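Local coordinates for fatty Acid Kinase (Fak) B3 protein (Streptococcus pneumoniae, PDB 6CNG) that binds a long-chain fatty acid, here linoleic acid, and may take part in lipid transport or fatty acid metabolism as the FakB3 protein of the fatty acid kinase system, at residues 254-257 with 258-262; 231-234 with 235-238; 119-122 with 123-127; 160-163 with 164-168. One frame throughout, in Å; residues are numbered along the deposited sequence.

How the contacts relate
All four contacts are local, made within single helices or at their first turns, and they lie in series along the chain: 119-122 with 123-127, then contacts 4, 2 and 1. Contacts 1 and 2 belong to neighbouring helices, 257-270 and 228-242, packed beside the sheet that holds strand 247-253; their centres are about 13 Å apart and Val-232 CG2 lies 4.0 Å from Cys-259 O. Contacts 3 and 4 flank the other sheet, with centres about 21 Å apart and nearest atoms about 7 Å apart. All four lie away from the lipid and sodium sites; in contacts 1 and 2, the side chains of Asn-256 and Ala-235 are about 12 and 13 Å from the linoleic acid.

Contact 1 of 4, residues 254-257 with 258-262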
loop_
_atom_site.group_PDB
_atom_site.type_symbol
_atom_site.label_atom_id
_atom_site.label_comp_id
_atom_site.label_asym_id
_atom_site.label_seq_id
_atom_site.Cartn_x
_atom_site.Cartn_y
_atom_site.Cartn_z
ATOM N N ARG A 254 -10.640 5.367 0.232
ATOM C CA ARG A 254 -11.712 5.027 -0.699
ATOM C C ARG A 254 -12.964 5.756 -0.246
ATOM O O ARG A 254 -13.635 5.326 0.688
ATOM C CB ARG A 254 -11.960 3.533 -0.730
ATOM C CG ARG A 254 -13.074 3.121 -1.651
ATOM C CD ARG A 254 -12.836 3.570 -3.065
ATOM N NE ARG A 254 -13.990 3.332 -3.914
ATOM C CZ ARG A 254 -14.109 3.797 -5.144
ATOM N NH1 ARG A 254 -13.141 4.515 -5.695
ATOM N NH2 ARG A 254 -15.210 3.549 -5.812
ATOM N N ASN A 255 -13.290 6.833 -0.928
ATOM C CA ASN A 255 -14.490 7.599 -0.613
ATOM C C ASN A 255 -14.521 7.961 0.866
ATOM O O ASN A 255 -15.521 7.809 1.556
ATOM C CB ASN A 255 -15.761 6.857 -1.032
ATOM C CG ASN A 255 -16.135 7.095 -2.491
ATOM O OD1 ASN A 255 -16.004 8.197 -3.004
ATOM N ND2 ASN A 255 -16.595 6.056 -3.154
ATOM N N ASN A 256 -13.403 8.452 1.342
ATOM C CA ASN A 256 -13.252 8.848 2.727
ATOM C C ASN A 256 -12.521 10.183 2.818
ATOM O O ASN A 256 -11.780 10.427 3.771
ATOM C CB ASN A 256 -12.500 7.765 3.505
ATOM C CG ASN A 256 -12.770 7.832 4.968
ATOM O OD1 ASN A 256 -13.831 8.269 5.394
ATOM N ND2 ASN A 256 -11.817 7.390 5.757
ATOM N N GLU A 257 -12.724 11.066 1.843
ATOM C CA GLU A 257 -12.007 12.331 1.819
ATOM C C GLU A 257 -12.369 13.218 2.993
ATOM O O GLU A 257 -11.534 13.986 3.465
ATOM C CB GLU A 257 -12.328 13.093 0.537
ATOM C CG GLU A 257 -11.620 12.570 -0.684
ATOM C CD GLU A 257 -12.438 11.583 -1.477
ATOM O OE1 GLU A 257 -13.328 10.936 -0.905
ATOM O OE2 GLU A 257 -12.184 11.456 -2.694
ATOM N N LYS A 258 -13.613 13.174 3.454
ATOM C CA LYS A 258 -13.991 14.088 4.521
ATOM C C LYS A 258 -13.363 13.663 5.840
ATOM O O LYS A 258 -12.921 14.515 6.618
ATOM C CB LYS A 258 -15.513 14.197 4.644
ATOM C CG LYS A 258 -16.015 15.365 5.502
ATOM C CD LYS A 258 -15.507 16.698 4.963
ATOM C CE LYS A 258 -16.300 17.856 5.485
ATOM N NZ LYS A 258 -16.255 18.936 4.480
ATOM N N CYS A 259 -13.313 12.353 6.111
ATOM C CA CYS A 259 -12.692 11.888 7.346
ATOM C C CYS A 259 -11.191 12.097 7.295
ATOM O O CYS A 259 -10.557 12.357 8.327
ATOM C CB CYS A 259 -13.036 10.428 7.623
ATOM S SG CYS A 259 -14.680 10.209 8.346
ATOM N N CYS A 260 -10.627 12.060 6.096
ATOM C CA CYS A 260 -9.213 12.351 5.934
ATOM C C CYS A 260 -8.891 13.834 6.110
ATOM O O CYS A 260 -7.857 14.158 6.682
ATOM C CB CYS A 260 -8.735 11.857 4.584
ATOM S SG CYS A 260 -8.640 10.074 4.459
ATOM N N GLN A 261 -9.741 14.751 5.625
ATOM C CA GLN A 261 -9.474 16.168 5.852
ATOM C C GLN A 261 -9.615 16.532 7.326
ATOM O O GLN A 261 -8.845 17.354 7.824
ATOM C CB GLN A 261 -10.326 17.052 4.926
ATOM C CG GLN A 261 -10.204 18.593 5.164
ATOM C CD GLN A 261 -8.776 19.217 4.970
ATOM O OE1 GLN A 261 -7.876 18.599 4.408
ATOM N NE2 GLN A 261 -8.598 20.446 5.443
ATOM N N GLN A 262 -10.546 15.913 8.054
ATOM C CA GLN A 262 -10.738 16.277 9.451
ATOM C C GLN A 262 -9.630 15.716 10.326
ATOM O O GLN A 262 -9.241 16.349 11.313
ATOM C CB GLN A 262 -12.090 15.789 9.954
ATOM C CG GLN A 262 -13.316 16.370 9.193
ATOM C CD GLN A 262 -14.016 17.523 9.918
ATOM O OE1 GLN A 262 -13.693 17.839 11.063
ATOM N NE2 GLN A 262 -14.977 18.155 9.246
#
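Asn-256 and Cys-259 meet through side chains where the chain leaves a loop and enters helix 257-270. The amide oxygen OD1 of Asn-256 lies 3.2 Å from Cys-259 CB and 3.6 Å from Cys-259 SG, a van der Waals approach. Asn-256 turns CG away from its own N (chi1 -157°), beside its carbonyl carbon, and this brings OD1 against Cys-259 CB. Although Asn-256 holds the N-cap position, its side chain makes no capping bond.

Backbone bonds supply the hydrogen bonding. Cys-260 N donates to Asn-256 O at 3.1 Å and Gln-261 N to Glu-257 O at 2.9 Å, closing the first turns of the helix. Cys-260 folds its sulfur back over the same turn, with SG 3.2 Å from Asn-256 O. Cys-260 packs on Met-251 and Gln-253 of strand 247-253 and on Leu-294 of strand 294-300, so this buried thiol faces the sheet.

Polar and charged groups lie in the preceding loop. Arg-254 makes salt bridges with Asp-68 and Glu-291, and Gln-253 OE1 accepts a hydrogen bond from Asn-256 N, tying the approach to the helix to the rest of the fold. Glu-257 approaches a bound acetate, probably from the crystallisation liquor. With a side-chain cap absent, main-chain bonds take over at the start of the helix, with the buried thiol against the sheet.

Contact 2 of 4, residues 231-234 with 235-238; sequences SVQA and AYDE
Gln-233 and Asp-237 bring an amide and a carboxylate together one turn apart on helix 228-242, their planes 42° apart. Gln-233 NE2 donates to Asp-237 OD1 at 3.0 Å; the acceptor lies close to the amide plane, whereas the donor reaches OD1 from its syn side, 35° out of the carboxylate plane. A weak second bond of 3.5 Å joins NE2 to Asp-237 OD2. At the ring of Tyr-236, Asp-237 OD1 lies at the edge, in plane, and Gln-233 NE2 approaches CD2 obliquely at 3.9 Å.

Torsions in both residues bring the groups together. Gln-233 sets CG opposite its own N and then folds at chi2 (69°), which swings the amide along the helix; Asp-237 leans its carboxylate back over the preceding turn, leaving CG 3.1 Å from Gln-233 O. Four consecutive i to i+4 main-chain bonds hold the backbone beneath, among them Glu-238 N to Ala-234 O at 2.8 Å.

Across the helix, Ala-234 packs on Val-210 of the sheet and Ala-235 on Leu-263 of helix 257-270. Tyr-236 reaches that helix too, with OH bonded to Thr-270 and a cation-pi contact to Arg-266. The polar pair thus bridges one turn on a partly exposed flank. Asp-237 OD2 also lies 3.2 Å from Gln-233 O, two acceptors whose repulsion the NE2 donor may offset in part.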
loop_
_atom_site.group_PDB
_atom_site.type_symbol
_atom_site.label_atom_id
_atom_site.label_comp_id
_atom_site.label_asym_id
_atom_site.label_seq_id
_atom_site.Cartn_x
_atom_site.Cartn_y
_atom_site.Cartn_z
ATOM N N SER A 231 -13.977 7.203 15.003
ATOM C CA SER A 231 -12.935 6.656 14.140
ATOM C C SER A 231 -11.774 7.632 14.003
ATOM O O SER A 231 -10.604 7.230 14.006
ATOM C CB SER A 231 -13.491 6.340 12.746
ATOM O OG SER A 231 -14.355 5.229 12.768
ATOM N N VAL A 232 -12.070 8.924 13.874
ATOM C CA VAL A 232 -10.985 9.885 13.735
ATOM C C VAL A 232 -10.197 9.982 15.032
ATOM O O VAL A 232 -8.965 9.927 15.021
ATOM C CB VAL A 232 -11.493 11.245 13.238
ATOM C CG1 VAL A 232 -10.368 12.286 13.307
ATOM C CG2 VAL A 232 -11.987 11.102 11.816
ATOM N N GLN A 233 -10.896 10.113 16.164
ATOM C CA GLN A 233 -10.203 10.183 17.444
ATOM C C GLN A 233 -9.296 8.972 17.647
ATOM O O GLN A 233 -8.150 9.116 18.079
ATOM C CB GLN A 233 -11.218 10.318 18.578
ATOM C CG GLN A 233 -10.607 10.591 19.967
ATOM C CD GLN A 233 -9.973 11.969 20.112
ATOM O OE1 GLN A 233 -10.620 13.013 19.902
ATOM N NE2 GLN A 233 -8.706 11.980 20.522
ATOM N N ALA A 234 -9.790 7.776 17.329
ATOM C CA ALA A 234 -9.002 6.568 17.530
ATOM C C ALA A 234 -7.765 6.588 16.663
ATOM O O ALA A 234 -6.683 6.222 17.111
ATOM C CB ALA A 234 -9.837 5.335 17.194
ATOM N N ALA A 235 -7.917 6.999 15.409
ATOM C CA ALA A 235 -6.792 7.054 14.491
ATOM C C ALA A 235 -5.763 8.086 14.929
ATOM O O ALA A 235 -4.566 7.861 14.811
ATOM C CB ALA A 235 -7.315 7.365 13.101
ATOM N N TYR A 236 -6.210 9.229 15.424
ATOM C CA TYR A 236 -5.294 10.221 15.964
ATOM C C TYR A 236 -4.592 9.690 17.200
ATOM O O TYR A 236 -3.378 9.811 17.323
ATOM C CB TYR A 236 -6.107 11.463 16.312
ATOM C CG TYR A 236 -5.404 12.548 17.076
ATOM C CD1 TYR A 236 -4.795 13.587 16.411
ATOM C CD2 TYR A 236 -5.394 12.567 18.455
ATOM C CE1 TYR A 236 -4.162 14.603 17.103
ATOM C CE2 TYR A 236 -4.772 13.579 19.150
ATOM C CZ TYR A 236 -4.152 14.594 18.457
ATOM O OH TYR A 236 -3.531 15.633 19.089
ATOM N N ASP A 237 -5.346 9.111 18.133
ATOM C CA ASP A 237 -4.741 8.563 19.339
ATOM C C ASP A 237 -3.732 7.486 18.992
ATOM O O ASP A 237 -2.637 7.446 19.547
ATOM C CB ASP A 237 -5.822 7.970 20.232
ATOM C CG ASP A 237 -6.726 9.015 20.842
ATOM O OD1 ASP A 237 -6.324 10.174 20.966
ATOM O OD2 ASP A 237 -7.850 8.670 21.238
ATOM N N GLU A 238 -4.073 6.602 18.081
ATOM C CA GLU A 238 -3.140 5.531 17.758
ATOM C C GLU A 238 -1.895 6.081 17.098
ATOM O O GLU A 238 -0.809 5.542 17.277
ATOM C CB GLU A 238 -3.782 4.466 16.855
ATOM C CG GLU A 238 -4.972 3.677 17.464
ATOM C CD GLU A 238 -4.661 2.883 18.744
ATOM O OE1 GLU A 238 -3.514 2.421 18.940
ATOM O OE2 GLU A 238 -5.590 2.739 19.549
#

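Contact 3 of 4, residues 119-122 with 123-127; sequences LAKN and IYLED
Leu-119 and Ile-123 lie side by side on helix 113-127, pointing the same way: Leu-119 CD1 touches Ile-123 CG1 at 3.8 Å, with Ile-123 CD1 at 4.2 Å. Ile-123 sends CG1 back along the helix, opposite its own carbonyl carbon (chi1 -68°), so that this methylene also comes to 3.2 Å from Leu-119 O. Elsewhere on the helix surface, the extended chain of Lys-121 meets Leu-125 through carbon alone, CE to Leu-125 CD1 at 4.0 Å. Leu-125 folds CG toward the preceding turn, 3.4 Å from Lys-121 O.

The backbone sets these spacings. Ile-123 N bonds to Leu-119 O at 2.9 Å, Tyr-124 N to Ala-120 O at 2.8 Å and Leu-125 N to Lys-121 O at 3.1 Å. As the helix nears its end, Glu-126 N bonds three residues back to Ile-123 O, while Asp-127 N keeps a weak bond to that same oxygen.

Farther out, Lys-121 NZ donates to Ile-133 O on strand 132-137 and makes a weak hydrogen bond to a glycerol, probably from the crystallisation liquor. Leu-125 rests on Ile-133 and Thr-131. Tyr-124 stacks with His-128 and meets Phe-95 edge-to-face, while Ala-120 packs on Tyr-91 and Phe-95 of helix 88-95. Leu-119 is exposed, while its partner Ile-123 packs on Leu-92 of helix 88-95. The helix therefore has one side against the sheet and another against helix 88-95, as suits the connecting helix of a beta-alpha-beta crossover, here between parallel strands 100-105 and 132-137.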
loop_
_atom_site.group_PDB
_atom_site.type_symbol
_atom_site.label_atom_id
_atom_site.label_comp_id
_atom_site.label_asym_id
_atom_site.label_seq_id
_atom_site.Cartn_x
_atom_site.Cartn_y
_atom_site.Cartn_z
ATOM N N LEU A 119 11.331 -14.537 -7.313
ATOM C CA LEU A 119 11.711 -15.428 -8.397
ATOM C C LEU A 119 12.141 -14.638 -9.623
ATOM O O LEU A 119 13.150 -14.951 -10.242
ATOM C CB LEU A 119 10.552 -16.360 -8.714
ATOM C CG LEU A 119 10.814 -17.315 -9.878
ATOM C CD1 LEU A 119 12.025 -18.189 -9.685
ATOM C CD2 LEU A 119 9.614 -18.145 -10.093
ATOM N N ALA A 120 11.380 -13.615 -9.987
ATOM C CA ALA A 120 11.739 -12.772 -11.113
ATOM C C ALA A 120 13.148 -12.229 -10.973
ATOM O O ALA A 120 13.908 -12.191 -11.948
ATOM C CB ALA A 120 10.745 -11.624 -11.202
ATOM N N LYS A 121 13.518 -11.791 -9.767
ATOM C CA LYS A 121 14.858 -11.258 -9.568
ATOM C C LYS A 121 15.893 -12.304 -9.908
ATOM O O LYS A 121 16.855 -12.034 -10.627
ATOM C CB LYS A 121 15.083 -10.777 -8.123
ATOM C CG LYS A 121 16.583 -10.556 -7.785
ATOM C CD LYS A 121 16.844 -10.031 -6.386
ATOM C CE LYS A 121 18.366 -9.880 -6.108
ATOM N NZ LYS A 121 18.717 -9.334 -4.771
ATOM N N ASN A 122 15.740 -13.486 -9.338
ATOM C CA ASN A 122 16.713 -14.542 -9.559
ATOM C C ASN A 122 16.752 -14.981 -11.014
ATOM O O ASN A 122 17.814 -15.344 -11.512
ATOM C CB ASN A 122 16.403 -15.706 -8.626
ATOM C CG ASN A 122 16.678 -15.370 -7.179
ATOM O OD1 ASN A 122 17.560 -14.576 -6.869
ATOM N ND2 ASN A 122 15.918 -15.967 -6.286
ATOM N N ILE A 123 15.617 -14.936 -11.713
ATOM C CA ILE A 123 15.569 -15.328 -13.113
ATOM C C ILE A 123 16.234 -14.277 -13.971
ATOM O O ILE A 123 16.997 -14.593 -14.884
ATOM C CB ILE A 123 14.115 -15.550 -13.557
ATOM C CG1 ILE A 123 13.490 -16.779 -12.883
ATOM C CG2 ILE A 123 14.038 -15.682 -15.072
ATOM C CD1 ILE A 123 14.110 -18.111 -13.304
ATOM N N TYR A 124 15.952 -13.013 -13.710
ATOM C CA TYR A 124 16.518 -11.972 -14.550
ATOM C C TYR A 124 18.034 -11.964 -14.466
ATOM O O TYR A 124 18.714 -11.835 -15.487
ATOM C CB TYR A 124 15.968 -10.619 -14.129
ATOM C CG TYR A 124 16.101 -9.516 -15.169
ATOM C CD1 TYR A 124 15.215 -9.413 -16.230
ATOM C CD2 TYR A 124 17.072 -8.558 -15.054
ATOM C CE1 TYR A 124 15.324 -8.382 -17.145
ATOM C CE2 TYR A 124 17.185 -7.549 -15.947
ATOM C CZ TYR A 124 16.306 -7.448 -16.982
ATOM O OH TYR A 124 16.452 -6.434 -17.878
ATOM N N LEU A 125 18.584 -12.070 -13.255
ATOM C CA LEU A 125 20.026 -12.023 -13.064
ATOM C C LEU A 125 20.741 -13.205 -13.686
ATOM O O LEU A 125 21.965 -13.188 -13.780
ATOM C CB LEU A 125 20.378 -11.958 -11.584
ATOM C CG LEU A 125 19.917 -10.689 -10.873
ATOM C CD1 LEU A 125 20.468 -10.627 -9.463
ATOM C CD2 LEU A 125 20.333 -9.495 -11.636
ATOM N N GLU A 126 20.022 -14.229 -14.091
ATOM C CA GLU A 126 20.625 -15.251 -14.931
ATOM C C GLU A 126 20.761 -14.748 -16.358
ATOM O O GLU A 126 21.758 -15.022 -17.025
ATOM C CB GLU A 126 19.768 -16.511 -14.869
ATOM C CG GLU A 126 20.527 -17.798 -14.959
ATOM C CD GLU A 126 19.610 -18.994 -14.837
ATOM O OE1 GLU A 126 19.869 -20.011 -15.536
ATOM O OE2 GLU A 126 18.633 -18.891 -14.041
ATOM N N ASP A 127 19.780 -13.964 -16.810
ATOM C CA ASP A 127 19.730 -13.472 -18.181
ATOM C C ASP A 127 20.550 -12.205 -18.364
ATOM O O ASP A 127 21.185 -12.035 -19.403
ATOM C CB ASP A 127 18.274 -13.236 -18.588
ATOM C CG ASP A 127 17.511 -14.540 -18.830
ATOM O OD1 ASP A 127 18.121 -15.529 -19.302
ATOM O OD2 ASP A 127 16.291 -14.570 -18.552
#

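Contact 4 of 4, residues 160-163 with 164-168; sequences LSFE and EVVEA
Leu-160 spreads across the first turn of helix 162-174, its side chain crossing that of Glu-164 at about a right angle. Leu-160 CG and CD2 lie against Glu-164 CB, CG at 3.5 Å, with Glu-164 OE1 3.4 Å from Leu-160 CG. CD2 reaches on to Ala-168 CB at 4.3 Å, and Leu-160 CB touches Val-165 CG2 at 3.7 Å. The small methyl of Ala-168 thus borders the far end of the leucine.

Another bump meets a flat surface. Val-166 CG2 sits over one face of the Phe-162 ring in a CH-pi contact, 4.0 Å from the centroid and 29° off the ring normal. Phe-162 also stacks with Phe-102 of strand 100-105, while Val-165 packs on Leu-152 and Leu-155 of helix 143-157.

Ser-161 and Glu-164 close the turn with a capping box. Glu-164 N donates to Ser-161 OG at 3.0 Å, and Ser-161 N returns a bond to Glu-164 OE1 at 2.9 Å, met on the anti side and 32° out of the carboxylate plane. The hydroxyl is directed at the helix start because OG stands between its own N and carbonyl carbon (chi1 62°).

Glu-163 OE1 makes a salt bridge to Lys-132. The box satisfies the N-H of Glu-164 and that of the N-cap residue, and acidic side chains there should interact favourably with the helix dipole, while Val-165 and Phe-162 are buried against neighbouring parts of the fold.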
loop_
_atom_site.group_PDB
_atom_site.type_symbol
_atom_site.label_atom_id
_atom_site.label_comp_id
_atom_site.label_asym_id
_atom_site.label_seq_id
_atom_site.Cartn_x
_atom_site.Cartn_y
_atom_site.Cartn_z
ATOM N N LEU A 160 22.792 8.839 -4.046
ATOM C CA LEU A 160 23.371 7.654 -3.434
ATOM C C LEU A 160 23.610 6.556 -4.469
ATOM O O LEU A 160 22.998 6.514 -5.540
ATOM C CB LEU A 160 22.475 7.127 -2.311
ATOM C CG LEU A 160 22.744 7.632 -0.906
ATOM C CD1 LEU A 160 22.729 9.119 -0.886
ATOM C CD2 LEU A 160 21.729 7.066 0.061
ATOM N N SER A 161 24.521 5.666 -4.130
ATOM C CA SER A 161 24.781 4.489 -4.920
ATOM C C SER A 161 23.683 3.467 -4.682
ATOM O O SER A 161 22.874 3.590 -3.770
ATOM C CB SER A 161 26.110 3.888 -4.500
ATOM O OG SER A 161 26.060 3.482 -3.162
ATOM N N PHE A 162 23.649 2.446 -5.523
ATOM C CA PHE A 162 22.662 1.409 -5.324
ATOM C C PHE A 162 22.759 0.873 -3.905
ATOM O O PHE A 162 21.754 0.763 -3.202
ATOM C CB PHE A 162 22.830 0.293 -6.365
ATOM C CG PHE A 162 21.917 -0.862 -6.140
ATOM C CD1 PHE A 162 22.299 -1.915 -5.333
ATOM C CD2 PHE A 162 20.658 -0.881 -6.687
ATOM C CE1 PHE A 162 21.461 -2.943 -5.091
ATOM C CE2 PHE A 162 19.819 -1.927 -6.438
ATOM C CZ PHE A 162 20.221 -2.949 -5.645
ATOM N N GLU A 163 23.976 0.558 -3.453
ATOM C CA GLU A 163 24.095 -0.097 -2.160
ATOM C C GLU A 163 23.837 0.889 -1.038
ATOM O O GLU A 163 23.312 0.508 0.009
ATOM C CB GLU A 163 25.446 -0.791 -2.022
ATOM C CG GLU A 163 25.453 -2.252 -2.530
ATOM C CD GLU A 163 25.923 -2.420 -3.977
ATOM O OE1 GLU A 163 26.393 -1.417 -4.551
ATOM O OE2 GLU A 163 25.821 -3.553 -4.535
ATOM N N GLU A 164 24.157 2.161 -1.250
ATOM C CA GLU A 164 23.762 3.184 -0.291
ATOM C C GLU A 164 22.242 3.252 -0.172
ATOM O O GLU A 164 21.710 3.371 0.932
ATOM C CB GLU A 164 24.371 4.541 -0.671
ATOM C CG GLU A 164 25.879 4.669 -0.399
ATOM C CD GLU A 164 26.510 5.980 -0.911
ATOM O OE1 GLU A 164 25.929 6.650 -1.767
ATOM O OE2 GLU A 164 27.613 6.343 -0.456
ATOM N N VAL A 165 21.523 3.116 -1.290
ATOM C CA VAL A 165 20.069 3.214 -1.239
ATOM C C VAL A 165 19.470 2.021 -0.517
ATOM O O VAL A 165 18.565 2.172 0.298
ATOM C CB VAL A 165 19.472 3.406 -2.647
ATOM C CG1 VAL A 165 17.981 3.378 -2.574
ATOM C CG2 VAL A 165 19.912 4.697 -3.240
ATOM N N VAL A 166 19.952 0.817 -0.812
ATOM C CA VAL A 166 19.493 -0.368 -0.094
ATOM C C VAL A 166 19.626 -0.167 1.414
ATOM O O VAL A 166 18.712 -0.459 2.190
ATOM C CB VAL A 166 20.284 -1.604 -0.560
ATOM C CG1 VAL A 166 19.895 -2.809 0.274
ATOM C CG2 VAL A 166 20.095 -1.849 -2.041
ATOM N N GLU A 167 20.773 0.325 1.848
ATOM C CA GLU A 167 21.009 0.538 3.269
ATOM C C GLU A 167 20.006 1.539 3.835
ATOM O O GLU A 167 19.344 1.275 4.840
ATOM C CB GLU A 167 22.469 0.993 3.420
ATOM C CG GLU A 167 22.866 1.673 4.716
ATOM C CD GLU A 167 24.328 2.150 4.695
ATOM O OE1 GLU A 167 25.058 1.782 3.742
ATOM O OE2 GLU A 167 24.742 2.892 5.625
ATOM N N ALA A 168 19.844 2.668 3.170
ATOM C CA ALA A 168 19.011 3.726 3.716
ATOM C C ALA A 168 17.539 3.350 3.729
ATOM O O ALA A 168 16.810 3.777 4.621
ATOM C CB ALA A 168 19.223 4.996 2.910
#